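Local coordinates for SH3 domain-containing protein (Dictyostelium discoideum, PDB 4NQI), which remodels membranes through its N-terminal I-BAR domain, the part described here, in osmoregulation, phagocytosis and cytokinesis, and probably binds phosphatidylinositol lipids, at residues Ala51-Gly56 with Arg91-Ala96; Lys40-Tyr45 with Glu102-Asn107; Lys79-Ala84 with Asn218-Leu223. One frame throughout, in Å; residues are numbered along the deposited sequence.

Interactions 1 and 2 join the same two helices, 15-64 and 72-140, at successive points: interaction 1 is nested inside the loop that interaction 2 closes, their centres 16 Å apart and their nearest atoms about 6 Å apart. Interaction 3 ties helix 72-140 to helix 152-224 farther out, its centre 21 Å from that of interaction 1 and 36 Å from that of interaction 2. Helix 72-140 thus takes part in all three. None touches another, yet each meets the second subunit. Tyr45 of interaction 2 packs on Arg92 of the other subunit, the residue that carries interaction 1, so the two contacts adjoin across the dimer.

Interaction 1 of 3, residues Ala51-Gly56 with Arg91-Ala96; sequences ALSQAG and RRDDVA
Leu52 lays its CD2 methyl over the guanidinium of Arg92, 3.6 Å above the plane and over its centre, with CD2 3.7 Å from Arg92 CZ. The arginine chain leaves its helix with CG anti to the backbone N (chi1 -173°) and bends at chi3, which turns the flat group broadside to the leucine. Beside this pair the helices come nearer: Ser53 OG lies 3.5 Å from Asp93 CB, a van der Waals contact, and the CA atoms of Ser53 and Asp93 are 5.9 Å apart. The polar ends are held from outside. Glu89, one turn before Arg92, forms a salt bridge with Arg92 NE and takes a hydrogen bond from Ser53 OG through its backbone O; Asp93 pairs with Lys97. Replacing Arg92 with alanine would probably strip the flat cover from the Leu52 CD2 methyl and leave the Glu89 carboxylate without this mate. Tyr45 of the second subunit packs on both Leu52 and Arg92, carrying the packing into the dimer interface. The short segments run at 167°, their axes 8.9 Å apart: a close antiparallel pair of long helices, as in the helical bundle of the I-BAR (IMD) fold.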
loop_
_atom_site.group_PDB
_atom_site.type_symbol
_atom_site.label_atom_id
_atom_site.label_comp_id
_atom_site.label_asym_id
_atom_site.label_seq_id
_atom_site.Cartn_x
_atom_site.Cartn_y
_atom_site.Cartn_z
ATOM N N ALA B 51 -1.308 -9.094 -6.414
ATOM C CA ALA B 51 -0.336 -9.080 -7.504
ATOM C C ALA B 51 0.911 -8.302 -7.105
ATOM O O ALA B 51 2.034 -8.759 -7.321
ATOM C CB ALA B 51 -0.953 -8.482 -8.751
ATOM N N LEU B 52 0.701 -7.121 -6.530
ATOM C CA LEU B 52 1.794 -6.304 -6.016
ATOM C C LEU B 52 2.545 -7.036 -4.906
ATOM O O LEU B 52 3.768 -6.934 -4.804
ATOM C CB LEU B 52 1.263 -4.964 -5.498
ATOM C CG LEU B 52 2.299 -3.998 -4.920
ATOM C CD1 LEU B 52 3.342 -3.639 -5.967
ATOM C CD2 LEU B 52 1.635 -2.741 -4.368
ATOM N N SER B 53 1.808 -7.778 -4.082
ATOM C CA SER B 53 2.408 -8.563 -3.006
ATOM C C SER B 53 3.386 -9.607 -3.546
ATOM O O SER B 53 4.517 -9.720 -3.064
ATOM C CB SER B 53 1.316 -9.245 -2.181
ATOM O OG SER B 53 1.873 -10.111 -1.212
ATOM N N GLN B 54 2.945 -10.363 -4.548
ATOM C CA GLN B 54 3.777 -11.400 -5.154
ATOM C C GLN B 54 4.979 -10.818 -5.900
ATOM O O GLN B 54 6.069 -11.386 -5.868
ATOM C CB GLN B 54 2.935 -12.285 -6.076
ATOM C CG GLN B 54 2.153 -13.368 -5.338
ATOM C CD GLN B 54 3.052 -14.458 -4.777
ATOM O OE1 GLN B 54 4.156 -14.687 -5.275
ATOM N NE2 GLN B 54 2.583 -15.134 -3.733
ATOM N N ALA B 55 4.777 -9.685 -6.564
ATOM C CA ALA B 55 5.878 -8.981 -7.215
ATOM C C ALA B 55 6.878 -8.489 -6.171
ATOM O O ALA B 55 8.077 -8.390 -6.445
ATOM C CB ALA B 55 5.354 -7.820 -8.033
ATOM N N GLY B 56 6.381 -8.178 -4.976
ATOM C CA GLY B 56 7.241 -7.777 -3.878
ATOM C C GLY B 56 8.129 -8.909 -3.383
ATOM O O GLY B 56 9.292 -8.685 -3.038
ATOM N N ARG B 91 2.277 -9.118 4.616
ATOM C CA ARG B 91 1.223 -8.437 5.362
ATOM C C ARG B 91 0.276 -7.654 4.454
ATOM O O ARG B 91 -0.889 -7.450 4.798
ATOM C CB ARG B 91 1.820 -7.519 6.431
ATOM C CG ARG B 91 2.681 -8.249 7.455
ATOM C CD ARG B 91 3.192 -7.310 8.539
ATOM N NE ARG B 91 4.407 -7.821 9.172
ATOM C CZ ARG B 91 4.625 -7.842 10.484
ATOM N NH1 ARG B 91 3.709 -7.381 11.325
ATOM N NH2 ARG B 91 5.767 -8.327 10.956
ATOM N N ARG B 92 0.773 -7.213 3.300
ATOM C CA ARG B 92 -0.091 -6.560 2.322
ATOM C C ARG B 92 -1.092 -7.574 1.788
ATOM O O ARG B 92 -2.259 -7.250 1.563
ATOM C CB ARG B 92 0.713 -5.965 1.163
ATOM C CG ARG B 92 -0.139 -5.131 0.207
ATOM C CD ARG B 92 0.557 -4.864 -1.122
ATOM N NE ARG B 92 1.913 -4.353 -0.941
ATOM C CZ ARG B 92 2.206 -3.080 -0.697
ATOM N NH1 ARG B 92 1.237 -2.179 -0.598
ATOM N NH2 ARG B 92 3.469 -2.706 -0.547
ATOM N N ASP B 93 -0.630 -8.808 1.596
ATOM C CA ASP B 93 -1.502 -9.891 1.160
ATOM C C ASP B 93 -2.622 -10.126 2.176
ATOM O O ASP B 93 -3.789 -10.285 1.799
ATOM C CB ASP B 93 -0.695 -11.171 0.938
ATOM C CG ASP B 93 -1.552 -12.327 0.469
ATOM O OD1 ASP B 93 -2.070 -12.265 -0.667
ATOM O OD2 ASP B 93 -1.701 -13.306 1.233
ATOM N N ASP B 94 -2.267 -10.127 3.459
ATOM C CA ASP B 94 -3.248 -10.287 4.530
ATOM C C ASP B 94 -4.263 -9.145 4.530
ATOM O O ASP B 94 -5.441 -9.350 4.828
ATOM C CB ASP B 94 -2.551 -10.375 5.889
ATOM C CG ASP B 94 -1.739 -11.650 6.047
ATOM O OD1 ASP B 94 -1.984 -12.618 5.293
ATOM O OD2 ASP B 94 -0.859 -11.684 6.934
ATOM N N VAL B 95 -3.795 -7.943 4.199
ATOM C CA VAL B 95 -4.673 -6.786 4.059
ATOM C C VAL B 95 -5.700 -7.022 2.949
ATOM O O VAL B 95 -6.893 -6.777 3.130
ATOM C CB VAL B 95 -3.867 -5.500 3.783
ATOM C CG1 VAL B 95 -4.775 -4.378 3.307
ATOM C CG2 VAL B 95 -3.104 -5.074 5.031
ATOM N N ALA B 96 -5.231 -7.520 1.808
ATOM C CA ALA B 96 -6.113 -7.841 0.687
ATOM C C ALA B 96 -7.169 -8.876 1.084
ATOM O O ALA B 96 -8.340 -8.756 0.712
ATOM C CB ALA B 96 -5.302 -8.337 -0.497
#

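Interaction 2 of 3, residues Lys40-Tyr45 with Glu102-Asn107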
loop_
_atom_site.group_PDB
_atom_site.type_symbol
_atom_site.label_atom_id
_atom_site.label_comp_id
_atom_site.label_asym_id
_atom_site.label_seq_id
_atom_site.Cartn_x
_atom_site.Cartn_y
_atom_site.Cartn_z
ATOM N N LYS B 40 -17.537 -4.817 -6.985
ATOM C CA LYS B 40 -16.741 -5.168 -8.161
ATOM C C LYS B 40 -15.422 -4.409 -8.171
ATOM O O LYS B 40 -14.359 -4.984 -8.412
ATOM C CB LYS B 40 -17.503 -4.838 -9.446
ATOM C CG LYS B 40 -18.737 -5.688 -9.711
ATOM C CD LYS B 40 -19.447 -5.202 -10.969
ATOM N N ALA B 41 -15.506 -3.108 -7.917
ATOM C CA ALA B 41 -14.324 -2.256 -7.874
ATOM C C ALA B 41 -13.370 -2.686 -6.760
ATOM O O ALA B 41 -12.155 -2.749 -6.962
ATOM C CB ALA B 41 -14.730 -0.809 -7.700
ATOM N N ALA B 42 -13.924 -2.985 -5.588
ATOM C CA ALA B 42 -13.120 -3.435 -4.454
ATOM C C ALA B 42 -12.489 -4.800 -4.719
ATOM O O ALA B 42 -11.367 -5.064 -4.288
ATOM C CB ALA B 42 -13.955 -3.469 -3.183
ATOM N N ASN B 43 -13.218 -5.663 -5.421
ATOM C CA ASN B 43 -12.727 -6.999 -5.756
ATOM C C ASN B 43 -11.497 -6.950 -6.663
ATOM O O ASN B 43 -10.547 -7.716 -6.488
ATOM C CB ASN B 43 -13.843 -7.825 -6.406
ATOM C CG ASN B 43 -13.475 -9.291 -6.559
ATOM O OD1 ASN B 43 -12.614 -9.805 -5.844
ATOM N ND2 ASN B 43 -14.129 -9.972 -7.495
ATOM N N LYS B 44 -11.528 -6.037 -7.630
ATOM C CA LYS B 44 -10.410 -5.808 -8.541
ATOM C C LYS B 44 -9.206 -5.225 -7.805
ATOM O O LYS B 44 -8.063 -5.626 -8.045
ATOM C CB LYS B 44 -10.850 -4.847 -9.644
ATOM C CG LYS B 44 -9.721 -4.292 -10.495
ATOM N N TYR B 45 -9.475 -4.270 -6.918
ATOM C CA TYR B 45 -8.439 -3.638 -6.108
ATOM C C TYR B 45 -7.708 -4.687 -5.278
ATOM O O TYR B 45 -6.478 -4.681 -5.194
ATOM C CB TYR B 45 -9.059 -2.576 -5.194
ATOM C CG TYR B 45 -8.065 -1.794 -4.360
ATOM C CD1 TYR B 45 -7.408 -0.692 -4.885
ATOM C CD2 TYR B 45 -7.798 -2.146 -3.044
ATOM C CE1 TYR B 45 -6.504 0.032 -4.129
ATOM C CE2 TYR B 45 -6.894 -1.428 -2.280
ATOM C CZ TYR B 45 -6.251 -0.341 -2.829
ATOM O OH TYR B 45 -5.352 0.379 -2.079
ATOM N N GLU B 102 -13.817 -9.548 4.951
ATOM C CA GLU B 102 -14.528 -8.702 5.909
ATOM C C GLU B 102 -15.433 -7.656 5.255
ATOM O O GLU B 102 -16.335 -7.125 5.907
ATOM C CB GLU B 102 -13.544 -8.012 6.859
ATOM C CG GLU B 102 -12.566 -8.950 7.559
ATOM C CD GLU B 102 -13.179 -9.652 8.754
ATOM O OE1 GLU B 102 -14.370 -9.405 9.046
ATOM O OE2 GLU B 102 -12.469 -10.447 9.404
ATOM N N PHE B 103 -15.194 -7.353 3.979
ATOM C CA PHE B 103 -16.049 -6.405 3.256
ATOM C C PHE B 103 -16.767 -7.000 2.043
ATOM O O PHE B 103 -17.996 -7.074 2.020
ATOM C CB PHE B 103 -15.266 -5.164 2.816
ATOM C CG PHE B 103 -16.054 -4.248 1.921
ATOM C CD1 PHE B 103 -17.179 -3.591 2.399
ATOM C CD2 PHE B 103 -15.680 -4.048 0.601
ATOM C CE1 PHE B 103 -17.915 -2.751 1.578
ATOM C CE2 PHE B 103 -16.408 -3.207 -0.224
ATOM C CZ PHE B 103 -17.528 -2.559 0.267
ATOM N N ILE B 104 -15.991 -7.404 1.038
ATOM C CA ILE B 104 -16.527 -7.842 -0.254
ATOM C C ILE B 104 -17.599 -8.931 -0.153
ATOM O O ILE B 104 -18.735 -8.729 -0.586
ATOM C CB ILE B 104 -15.394 -8.295 -1.204
ATOM C CG1 ILE B 104 -14.570 -7.085 -1.649
ATOM C CG2 ILE B 104 -15.961 -9.024 -2.415
ATOM C CD1 ILE B 104 -13.240 -7.448 -2.274
ATOM N N THR B 105 -17.239 -10.076 0.421
ATOM C CA THR B 105 -18.187 -11.182 0.580
ATOM C C THR B 105 -19.362 -10.872 1.534
ATOM O O THR B 105 -20.513 -11.155 1.199
ATOM C CB THR B 105 -17.479 -12.506 0.978
ATOM O OG1 THR B 105 -16.346 -12.725 0.126
ATOM C CG2 THR B 105 -18.433 -13.682 0.859
ATOM N N PRO B 106 -19.085 -10.293 2.722
ATOM C CA PRO B 106 -20.220 -9.999 3.610
ATOM C C PRO B 106 -21.167 -8.906 3.101
ATOM O O PRO B 106 -22.358 -8.973 3.404
ATOM C CB PRO B 106 -19.543 -9.534 4.904
ATOM C CG PRO B 106 -18.181 -10.120 4.851
ATOM C CD PRO B 106 -17.798 -10.087 3.409
ATOM N N ASN B 107 -20.666 -7.921 2.360
ATOM C CA ASN B 107 -21.539 -6.857 1.860
ATOM C C ASN B 107 -22.298 -7.280 0.604
ATOM O O ASN B 107 -23.401 -6.796 0.345
ATOM C CB ASN B 107 -20.763 -5.561 1.615
ATOM C CG ASN B 107 -21.649 -4.327 1.689
ATOM O OD1 ASN B 107 -21.955 -3.702 0.670
ATOM N ND2 ASN B 107 -22.070 -3.974 2.901
#
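Ile104 and Phe103 reach Ala42 and Asn43 through different first torsions. In Ile104, CG1 is trans to the carbonyl carbon (chi1 -70°) and the chain runs on extended, sending CD1 against the backbone of the other helix; in Phe103, CG is swung away from the backbone N (chi1 173°) and the ring comes beside Ala42. Ile104 CD1 comes to 3.5 Å from Asn43 CA and 3.6 Å from Ala42 O, and therefore rests on main chain more than on side chains. Farther back along the same branch, CG1 is 4.0 Å from Ala42 CB. That methyl also meets the rim of the Phe103 ring near its plane, with CE2 at 3.9 Å, so the ring edge and the isoleucine branch both come up to it from helix 72-140, side by side. The short segments are antiparallel at 143°, axes 9.9 Å apart, and helix 72-140 has a wider pi-type turn at 102-104 and a kink where Pro106 has no N-H to give. Phe195 meets Phe103 edge-to-face and Phe191 adds another ring, both from helix 152-224. Leu59 of the second subunit packs on Ala42. The contact is apolar: with only methyl, methylene and ring-edge groups meeting side chain to side chain, the fit probably depends on shape and exclusion of water, and the small Ala42 is consistent with the approach of Phe103 and Ile104.

Interaction 3 of 3, residues Lys79-Ala84 with Asn218-Leu223; sequences KKLADA and NTHRDL
Segments 79-84 and 218-223 stand well apart for neighbouring helices, with 9.0 Å between the CA atoms of Lys80 and Thr219 and 9.2 Å between those of Leu81 and His220, so the gap is spanned by side chains, mainly those of Lys80, Leu81 and His220. The side chains of Leu81 and His220 cross at about a right angle, and the CD1 methyl lies at the ring edge, near the plane, 4.1 Å from His220 CE1. The ring reaches across because chi1 of His220 (-59°) turns CG away from the carbonyl carbon. Nearer the surface, the aliphatic part of Lys80 passes Thr219, its CE 3.9 Å from Thr219 OG1. The lysine chain is extended as far as CE and then bends at chi4, leaving NZ 4.2 Å from Thr219 OG1, too far for a hydrogen bond. Thr219 OG1 is instead hydrogen-bonded to the carbonyl of Thr215 one turn back in its own helix. His220 ND1 is hydrogen-bonded to Asn196 OD1 of the second subunit, which ties down the rotation of the ring that Leu81 touches. Leu81 also packs on Leu63 of helix 15-64 and on Phe195 of the second subunit, and Leu192 of that subunit lies against His220; helix 72-140 here is flanked by helices 15-64 and 152-224 of its own chain, in an all-helical bundle completed by the partner chain.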
loop_
_atom_site.group_PDB
_atom_site.type_symbol
_atom_site.label_atom_id
_atom_site.label_comp_id
_atom_site.label_asym_id
_atom_site.label_seq_id
_atom_site.Cartn_x
_atom_site.Cartn_y
_atom_site.Cartn_z
ATOM N N LYS B 79 20.470 -8.569 3.133
ATOM C CA LYS B 79 19.616 -9.584 3.746
ATOM C C LYS B 79 18.523 -8.944 4.589
ATOM O O LYS B 79 17.369 -9.374 4.567
ATOM C CB LYS B 79 20.453 -10.518 4.620
ATOM C CG LYS B 79 19.645 -11.563 5.377
ATOM C CD LYS B 79 18.841 -12.434 4.416
ATOM C CE LYS B 79 18.177 -13.600 5.137
ATOM N NZ LYS B 79 17.588 -14.571 4.169
ATOM N N LYS B 80 18.899 -7.907 5.327
ATOM C CA LYS B 80 17.981 -7.217 6.218
ATOM C C LYS B 80 16.912 -6.469 5.420
ATOM O O LYS B 80 15.747 -6.419 5.820
ATOM C CB LYS B 80 18.764 -6.256 7.113
ATOM C CG LYS B 80 17.987 -5.746 8.305
ATOM C CD LYS B 80 18.882 -4.954 9.244
ATOM C CE LYS B 80 18.045 -4.219 10.269
ATOM N NZ LYS B 80 16.952 -3.472 9.590
ATOM N N LEU B 81 17.314 -5.900 4.285
ATOM C CA LEU B 81 16.379 -5.222 3.391
ATOM C C LEU B 81 15.407 -6.231 2.783
ATOM O O LEU B 81 14.205 -5.974 2.700
ATOM C CB LEU B 81 17.138 -4.474 2.289
ATOM C CG LEU B 81 16.302 -3.795 1.198
ATOM C CD1 LEU B 81 15.360 -2.782 1.808
ATOM C CD2 LEU B 81 17.189 -3.125 0.157
ATOM N N ALA B 82 15.937 -7.383 2.375
ATOM C CA ALA B 82 15.126 -8.454 1.799
ATOM C C ALA B 82 14.063 -8.954 2.779
ATOM O O ALA B 82 12.896 -9.112 2.408
ATOM C CB ALA B 82 16.012 -9.607 1.344
ATOM N N ASP B 83 14.474 -9.212 4.019
ATOM C CA ASP B 83 13.557 -9.697 5.051
ATOM C C ASP B 83 12.437 -8.699 5.340
ATOM O O ASP B 83 11.291 -9.088 5.575
ATOM C CB ASP B 83 14.316 -10.009 6.344
ATOM C CG ASP B 83 15.163 -11.264 6.238
ATOM O OD1 ASP B 83 14.996 -12.019 5.257
ATOM O OD2 ASP B 83 15.989 -11.500 7.147
ATOM N N ALA B 84 12.778 -7.414 5.330
ATOM C CA ALA B 84 11.808 -6.360 5.611
ATOM C C ALA B 84 10.744 -6.294 4.518
ATOM O O ALA B 84 9.546 -6.265 4.808
ATOM C CB ALA B 84 12.510 -5.021 5.756
ATOM N N ASN B 218 18.414 3.624 8.607
ATOM C CA ASN B 218 19.472 3.822 9.591
ATOM C C ASN B 218 20.676 2.925 9.314
ATOM O O ASN B 218 21.822 3.379 9.367
ATOM C CB ASN B 218 18.942 3.584 11.007
ATOM C CG ASN B 218 19.994 3.826 12.073
ATOM O OD1 ASN B 218 20.366 4.969 12.347
ATOM N ND2 ASN B 218 20.475 2.749 12.687
ATOM N N THR B 219 20.413 1.656 9.010
ATOM C CA THR B 219 21.471 0.706 8.667
ATOM C C THR B 219 22.212 1.118 7.392
ATOM O O THR B 219 23.446 1.115 7.355
ATOM C CB THR B 219 20.917 -0.725 8.503
ATOM O OG1 THR B 219 20.452 -1.207 9.771
ATOM C CG2 THR B 219 21.993 -1.666 7.981
ATOM N N HIS B 220 21.456 1.472 6.354
ATOM C CA HIS B 220 22.043 1.870 5.075
ATOM C C HIS B 220 22.885 3.134 5.212
ATOM O O HIS B 220 23.970 3.226 4.633
ATOM C CB HIS B 220 20.960 2.090 4.015
ATOM C CG HIS B 220 20.112 0.883 3.751
ATOM N ND1 HIS B 220 18.965 0.937 2.992
ATOM C CD2 HIS B 220 20.244 -0.404 4.149
ATOM C CE1 HIS B 220 18.422 -0.269 2.934
ATOM N NE2 HIS B 220 19.179 -1.098 3.627
ATOM N N ARG B 221 22.378 4.102 5.973
ATOM C CA ARG B 221 23.078 5.367 6.178
ATOM C C ARG B 221 24.460 5.149 6.784
ATOM O O ARG B 221 25.438 5.759 6.353
ATOM C CB ARG B 221 22.267 6.295 7.081
ATOM C CG ARG B 221 22.746 7.737 7.061
ATOM C CD ARG B 221 22.244 8.525 8.261
ATOM N NE ARG B 221 20.906 8.122 8.687
ATOM C CZ ARG B 221 19.786 8.489 8.072
ATOM N NH1 ARG B 221 19.841 9.254 6.991
ATOM N NH2 ARG B 221 18.610 8.082 8.533
ATOM N N ASP B 222 24.532 4.275 7.784
ATOM C CA ASP B 222 25.804 3.930 8.406
ATOM C C ASP B 222 26.701 3.201 7.407
ATOM O O ASP B 222 27.917 3.402 7.386
ATOM C CB ASP B 222 25.573 3.066 9.647
ATOM C CG ASP B 222 26.839 2.847 10.452
ATOM O OD1 ASP B 222 27.365 3.834 11.008
ATOM O OD2 ASP B 222 27.304 1.690 10.536
ATOM N N LEU B 223 26.088 2.359 6.577
ATOM C CA LEU B 223 26.806 1.636 5.528
ATOM C C LEU B 223 27.342 2.586 4.457
ATOM O O LEU B 223 28.500 2.479 4.045
ATOM C CB LEU B 223 25.895 0.590 4.879
ATOM C CG LEU B 223 25.820 -0.797 5.519
ATOM C CD1 LEU B 223 24.854 -1.689 4.755
ATOM C CD2 LEU B 223 27.195 -1.432 5.562
#